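Mitogen-activated protein kinase, putative (Map kinase-like protein) (Leishmania major, PDB 3PG1) probably acts as an ATP-dependent serine/threonine protein kinase of the MAP kinase family. Local coordinates at residues A15-A19 with M20-Y24; C73-V76 with L77-R81; G146-V149 with L150-G154. All blocks are in the same frame, centred on the assembly; numbering follows the deposited sequence.

All three interactions are local, on three different helices. Interaction 1 lies at the surface, where helix 7-19 ends and the chain turns toward strand 25-33 of the N-terminal lobe. Interaction 2 is partly buried and lies within helix 70-85 in the same lobe. Interaction 3 is mostly buried and closes helix 133-152 in the C-terminal lobe. The centres of interactions 2 and 3 are 19 Å apart; the centres of 1 and 3 are 35 Å apart. Interaction 2 is helix bonding plus apolar and charged side chains. Interactions 1 and 3 both include a Schellman ending. In the first, a serine packs on a leucine; in the third, one face of each of two histidine rings is covered.

Interaction 1 (A15-A19 with M20-Y24); sequences AELHA and MQSPY
Ser22 holds OG at an eclipsed-like chi1 of 108°, which sets the hydroxyl beside Leu17, with Ser22 OG 3.5 Å from Leu17 CB. Leu17 turns CG anti to its carbonyl carbon (chi1 -69°), and this lays its methyls along the serine, with Leu17 CD2 3.7 Å from Ser22 OG. Leu17 CD1 also reaches Tyr24 CB at 4.1 Å, the two side chains crossing at a slant.

The backbone closes helix 7-19 with a Schellman motif. Gln21 is the turning residue, with positive phi (61°). Ser22 N bonds Leu17 O at 3.1 Å, approaching nearly in line with the carbonyl. Gln21 N bonds His18 O at 3.0 Å, but from well above that carbonyl's plane. Met20 N bonds Glu16 O at 3.2 Å. Leu17 O accepts a good bond from Ser22 N and a weak one from Met20 N. Met20 CG lies 3.3 Å from Glu16 O, and the thioether beyond it runs extended away from the turn.

Ser22 then starts an ST turn: its OG accepts from Tyr24 N at 3.2 Å. This leads the chain into strand 25-33, the first strand of the N-lobe sheet.

The pieces also meet the sheet itself. Glu16 OE1 makes a salt bridge to Arg53 NE and a hydrogen bond with Tyr110 OH. Tyr24 OH bonds Asp96, and Leu17 and Met20 both rest on Phe98.

The chemistry implies a helix end tied off by its own backbone. Carbonyls of the last turn find donors in the turn that follows. The serine hydroxyl does two jobs: it packs on the buried leucine and accepts a backbone N-H of the loop.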
# COMPACT_ATOMS: atom_id res chain seq x y z
N ALA A 15 -3.55 14.58 27.09
CA ALA A 15 -3.22 14.26 28.49
C ALA A 15 -2.11 13.20 28.58
O ALA A 15 -1.12 13.42 29.29
CB ALA A 15 -4.46 13.79 29.23
N GLU A 16 -2.24 12.08 27.83
CA GLU A 16 -1.24 11.02 27.84
C GLU A 16 0.13 11.50 27.36
O GLU A 16 1.14 11.18 28.00
CB GLU A 16 -1.71 9.80 27.04
CG GLU A 16 -2.79 9.01 27.76
CD GLU A 16 -3.75 8.24 26.88
OE1 GLU A 16 -3.43 7.99 25.69
OE2 GLU A 16 -4.83 7.86 27.39
N LEU A 17 0.17 12.28 26.26
CA LEU A 17 1.42 12.84 25.72
C LEU A 17 2.05 13.86 26.70
O LEU A 17 3.27 13.96 26.76
CB LEU A 17 1.23 13.45 24.33
CG LEU A 17 0.94 12.47 23.16
CD1 LEU A 17 0.81 13.21 21.85
CD2 LEU A 17 2.03 11.42 23.02
N HIS A 18 1.21 14.57 27.47
CA HIS A 18 1.66 15.54 28.48
C HIS A 18 2.35 14.83 29.64
O HIS A 18 3.48 15.20 29.99
CB HIS A 18 0.50 16.43 28.96
CG HIS A 18 0.22 17.61 28.07
ND1 HIS A 18 1.08 17.95 27.02
CD2 HIS A 18 -0.77 18.53 28.13
CE1 HIS A 18 0.57 19.03 26.47
NE2 HIS A 18 -0.55 19.42 27.10
N ALA A 19 1.73 13.75 30.16
CA ALA A 19 2.25 12.87 31.22
C ALA A 19 3.62 12.28 30.82
O ALA A 19 4.47 12.05 31.68
CB ALA A 19 1.25 11.75 31.49
N MET A 20 3.82 12.07 29.50
CA MET A 20 5.03 11.51 28.90
C MET A 20 6.14 12.54 28.61
O MET A 20 7.26 12.13 28.27
CB MET A 20 4.67 10.81 27.59
CG MET A 20 4.00 9.47 27.77
SD MET A 20 3.66 8.67 26.18
CE MET A 20 3.06 7.13 26.77
N GLN A 21 5.83 13.87 28.69
CA GLN A 21 6.75 14.97 28.33
C GLN A 21 7.16 14.87 26.83
O GLN A 21 8.27 15.25 26.44
CB GLN A 21 7.97 15.08 29.29
CG GLN A 21 7.60 15.21 30.77
CD GLN A 21 8.59 15.97 31.62
OE1 GLN A 21 8.82 17.17 31.43
NE2 GLN A 21 9.12 15.33 32.66
N SER A 22 6.24 14.33 25.99
CA SER A 22 6.40 14.12 24.55
C SER A 22 6.70 15.43 23.79
O SER A 22 6.25 16.50 24.22
CB SER A 22 5.16 13.43 23.96
OG SER A 22 4.37 14.30 23.16
N PRO A 23 7.45 15.36 22.67
CA PRO A 23 7.77 16.59 21.92
C PRO A 23 6.64 17.08 21.00
O PRO A 23 6.86 17.97 20.17
CB PRO A 23 9.02 16.20 21.12
CG PRO A 23 8.85 14.74 20.87
CD PRO A 23 8.10 14.18 22.06
N TYR A 24 5.43 16.51 21.15
CA TYR A 24 4.28 16.79 20.29
C TYR A 24 3.23 17.75 20.81
O TYR A 24 3.06 17.92 22.02
CB TYR A 24 3.62 15.48 19.82
CG TYR A 24 4.62 14.50 19.23
CD1 TYR A 24 5.14 14.69 17.95
CD2 TYR A 24 5.09 13.43 19.98
CE1 TYR A 24 6.09 13.82 17.43
CE2 TYR A 24 6.04 12.56 19.46
CZ TYR A 24 6.55 12.76 18.19
OH TYR A 24 7.49 11.90 17.68

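Interaction 2 (C73-V76 with L77-R81); sequences CKRV and LREIR
Leu77 N donates to Cys73 O at 2.9 Å, one of four backbone bonds that carry the helix from 73-76 into 77-81. Ile80 N to Val76 O is equally short at 2.9 Å. Arg78 N to Lys74 O and Glu79 N to Arg75 O complete the set. All belong to helix 70-85, which in position corresponds to helix C of protein kinases.

On the apolar side, Val76 and Ile80 lie side by side and point the same way. Val76 CG1 meets Ile80 CD1 at 3.8 Å. Ile80 has an off-staggered chi1 of -93°, and with the turn at chi2 this folds CD1 back over the helix. Ile80 CD1 comes to 3.2 Å from Val76 O, a tight fit. Both residues pack on Leu109 of strand 108-114. On another side Cys73 and Leu77 touch Phe353 of the C-terminal helix 346-360.

The charged side is looser. Glu79 puts CG anti to its carbonyl carbon (chi1 -67°), and Glu79 CG sits 3.3 Å from Arg75 O. The rest of the chain extends beyond. Glu79 OE2 lies 4.0 Å from Arg75 CG and 4.4 Å from Arg75 NE. The guanidinium and carboxylate planes are 66° apart, and the oxygen lies well out of the guanidinium plane. No N-H points at it, so only the charges interact.

Glu79 probably corresponds to the conserved helix C glutamate, consistent with Lys52 opposite its OE1 in a long, weak ion pair. Its backbone O accepts from Asn179. The Arg75 charge probably adds a mild attraction. At that distance, with the oxygen out of plane, it probably does little to fix the carboxylate's rotation. The four directed bonds are backbone ones, while Val76 and Ile80 form an apolar face against Leu109.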
# COMPACT_ATOMS: atom_id res chain seq x y z
N CYS A 73 -3.09 -8.34 19.29
CA CYS A 73 -1.73 -7.93 19.65
C CYS A 73 -0.77 -8.31 18.52
O CYS A 73 0.00 -7.46 18.07
CB CYS A 73 -1.30 -8.56 20.98
SG CYS A 73 0.26 -7.92 21.63
N LYS A 74 -0.88 -9.57 18.01
CA LYS A 74 -0.08 -10.12 16.91
C LYS A 74 -0.29 -9.33 15.61
O LYS A 74 0.68 -9.06 14.90
CB LYS A 74 -0.39 -11.61 16.69
CG LYS A 74 0.59 -12.34 15.77
CD LYS A 74 0.81 -13.79 16.17
CE LYS A 74 -0.19 -14.77 15.59
NZ LYS A 74 0.07 -15.07 14.15
N ARG A 75 -1.55 -8.97 15.31
CA ARG A 75 -1.91 -8.20 14.12
C ARG A 75 -1.20 -6.83 14.15
O ARG A 75 -0.59 -6.44 13.15
CB ARG A 75 -3.44 -8.02 14.04
CG ARG A 75 -3.90 -7.00 13.00
CD ARG A 75 -5.40 -6.75 13.08
NE ARG A 75 -6.02 -6.76 11.76
CZ ARG A 75 -6.42 -7.86 11.12
NH1 ARG A 75 -6.26 -9.05 11.68
NH2 ARG A 75 -6.97 -7.77 9.92
N VAL A 76 -1.27 -6.12 15.30
CA VAL A 76 -0.63 -4.81 15.47
C VAL A 76 0.91 -4.91 15.47
O VAL A 76 1.58 -4.06 14.87
CB VAL A 76 -1.21 -3.99 16.67
CG1 VAL A 76 -0.72 -2.55 16.63
CG2 VAL A 76 -2.73 -4.01 16.66
N LEU A 77 1.47 -5.98 16.10
CA LEU A 77 2.91 -6.22 16.14
C LEU A 77 3.46 -6.40 14.72
O LEU A 77 4.50 -5.84 14.39
CB LEU A 77 3.27 -7.44 17.02
CG LEU A 77 4.77 -7.72 17.18
CD1 LEU A 77 5.51 -6.53 17.78
CD2 LEU A 77 5.02 -8.99 17.97
N ARG A 78 2.71 -7.14 13.87
CA ARG A 78 3.11 -7.34 12.47
C ARG A 78 3.08 -6.02 11.67
O ARG A 78 4.01 -5.75 10.91
CB ARG A 78 2.24 -8.40 11.79
CG ARG A 78 2.90 -8.90 10.50
CD ARG A 78 2.18 -10.06 9.84
NE ARG A 78 2.96 -10.57 8.70
CZ ARG A 78 2.92 -10.06 7.47
NH1 ARG A 78 2.14 -9.02 7.20
NH2 ARG A 78 3.66 -10.58 6.51
N GLU A 79 2.05 -5.18 11.88
CA GLU A 79 1.95 -3.88 11.20
C GLU A 79 3.13 -2.99 11.61
O GLU A 79 3.70 -2.28 10.78
CB GLU A 79 0.63 -3.17 11.58
CG GLU A 79 -0.63 -3.86 11.07
CD GLU A 79 -1.92 -3.11 11.32
OE1 GLU A 79 -1.87 -1.96 11.82
OE2 GLU A 79 -3.00 -3.67 11.00
N ILE A 80 3.49 -3.03 12.89
CA ILE A 80 4.58 -2.25 13.46
C ILE A 80 5.94 -2.73 12.99
O ILE A 80 6.77 -1.91 12.61
CB ILE A 80 4.41 -2.19 15.02
CG1 ILE A 80 3.64 -0.93 15.41
CG2 ILE A 80 5.71 -2.34 15.83
CD1 ILE A 80 2.20 -0.89 14.94
N ARG A 81 6.17 -4.04 13.04
CA ARG A 81 7.43 -4.64 12.60
C ARG A 81 7.69 -4.31 11.12
O ARG A 81 8.82 -4.00 10.77
CB ARG A 81 7.41 -6.16 12.84
CG ARG A 81 7.60 -6.53 14.35
CD ARG A 81 8.47 -7.76 14.57
NE ARG A 81 9.66 -7.70 13.72
CZ ARG A 81 10.05 -8.67 12.90
NH1 ARG A 81 9.40 -9.83 12.88
NH2 ARG A 81 11.11 -8.50 12.13

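Interaction 3 (G146-V149 with L150-G154); sequences GLHV and LHEAG
Leu147 and His151 meet one turn apart in helix 133-152, which corresponds to helix E of the kinase C-lobe and ends here in a Schellman motif.

Backbone bonds come first. Leu150 N bonds Gly146 O, His151 N bonds Leu147 O at 2.8 Å, and Glu152 N bonds His148 O at 2.8 Å. Ala153 N bonds Val149 O only weakly and turns to the nearer Leu150 O at 2.9 Å as the helix ends. Gly154, with positive phi, turns the chain. Gly154 N to His151 O, at 3.0 Å, and Val155 N to Leu150 O make the motif.

Apolar contact is slight: Leu147 CD2 and Leu150 CD1 are 4.4 Å apart. Leu147 also packs on helix 214-229 and Leu150 on Ile91.

The ring contacts are closer. His151 folds its ring over the preceding turn (chi1 -65°). Leu147 O lies over one face, offset toward the rim, 3.2 Å from His151 CG. Asp216 of helix 214-229 holds His151 NE2. His148 is fixed through ND1 by Thr311, with a weak NE2 bond to Leu329 O.

Glu152 CG makes a CH-pi contact over one face of the His148 ring, offset toward the rim and nearest NE2. It stands 3.8 Å from the His148 ring centroid. The bend at chi2 (-64°) brings the carboxylate back toward the ring. The two planes are 10° apart, and Glu152 OE2 is 3.7 Å from His148 CE1.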
# COMPACT_ATOMS: atom_id res chain seq x y z
N GLY A 146 9.49 2.28 -4.79
CA GLY A 146 8.93 1.87 -3.51
C GLY A 146 8.50 0.40 -3.58
O GLY A 146 8.80 -0.37 -2.67
N LEU A 147 7.85 -0.03 -4.69
CA LEU A 147 7.49 -1.45 -4.85
C LEU A 147 8.73 -2.34 -4.92
O LEU A 147 8.78 -3.37 -4.26
CB LEU A 147 6.67 -1.63 -6.11
CG LEU A 147 5.25 -1.07 -6.12
CD1 LEU A 147 4.60 -1.34 -7.50
CD2 LEU A 147 4.42 -1.65 -4.98
N HIS A 148 9.78 -1.90 -5.66
CA HIS A 148 11.02 -2.66 -5.78
C HIS A 148 11.60 -2.92 -4.37
O HIS A 148 12.01 -4.02 -4.08
CB HIS A 148 12.07 -1.88 -6.63
CG HIS A 148 13.32 -2.70 -6.89
ND1 HIS A 148 13.30 -3.79 -7.76
CD2 HIS A 148 14.59 -2.52 -6.44
CE1 HIS A 148 14.54 -4.30 -7.72
NE2 HIS A 148 15.35 -3.53 -6.99
N VAL A 149 11.63 -1.89 -3.51
CA VAL A 149 12.16 -1.97 -2.15
C VAL A 149 11.32 -2.98 -1.33
O VAL A 149 11.89 -3.85 -0.66
CB VAL A 149 12.27 -0.55 -1.47
CG1 VAL A 149 12.73 -0.67 -0.00
CG2 VAL A 149 13.25 0.33 -2.26
N LEU A 150 10.00 -2.88 -1.40
CA LEU A 150 9.17 -3.84 -0.69
C LEU A 150 9.46 -5.28 -1.21
O LEU A 150 9.80 -6.15 -0.42
CB LEU A 150 7.67 -3.52 -0.92
CG LEU A 150 7.12 -2.22 -0.32
CD1 LEU A 150 5.64 -2.04 -0.75
CD2 LEU A 150 7.27 -2.18 1.21
N HIS A 151 9.46 -5.46 -2.53
CA HIS A 151 9.65 -6.78 -3.18
C HIS A 151 11.01 -7.38 -2.87
O HIS A 151 11.09 -8.60 -2.64
CB HIS A 151 9.43 -6.68 -4.68
CG HIS A 151 8.01 -6.33 -5.07
ND1 HIS A 151 7.68 -6.04 -6.38
CD2 HIS A 151 6.90 -6.21 -4.29
CE1 HIS A 151 6.38 -5.73 -6.36
NE2 HIS A 151 5.89 -5.77 -5.10
N GLU A 152 12.06 -6.52 -2.77
CA GLU A 152 13.42 -7.00 -2.44
C GLU A 152 13.46 -7.56 -1.01
O GLU A 152 14.27 -8.45 -0.73
CB GLU A 152 14.49 -5.91 -2.70
CG GLU A 152 14.70 -5.61 -4.19
CD GLU A 152 15.23 -6.79 -4.97
OE1 GLU A 152 16.35 -7.22 -4.64
OE2 GLU A 152 14.47 -7.40 -5.76
N ALA A 153 12.57 -7.09 -0.12
CA ALA A 153 12.47 -7.62 1.24
C ALA A 153 11.41 -8.77 1.36
O ALA A 153 11.13 -9.21 2.47
CB ALA A 153 12.11 -6.50 2.21
N GLY A 154 10.87 -9.27 0.24
CA GLY A 154 9.85 -10.33 0.23
C GLY A 154 8.46 -9.86 0.63
O GLY A 154 7.60 -10.66 0.99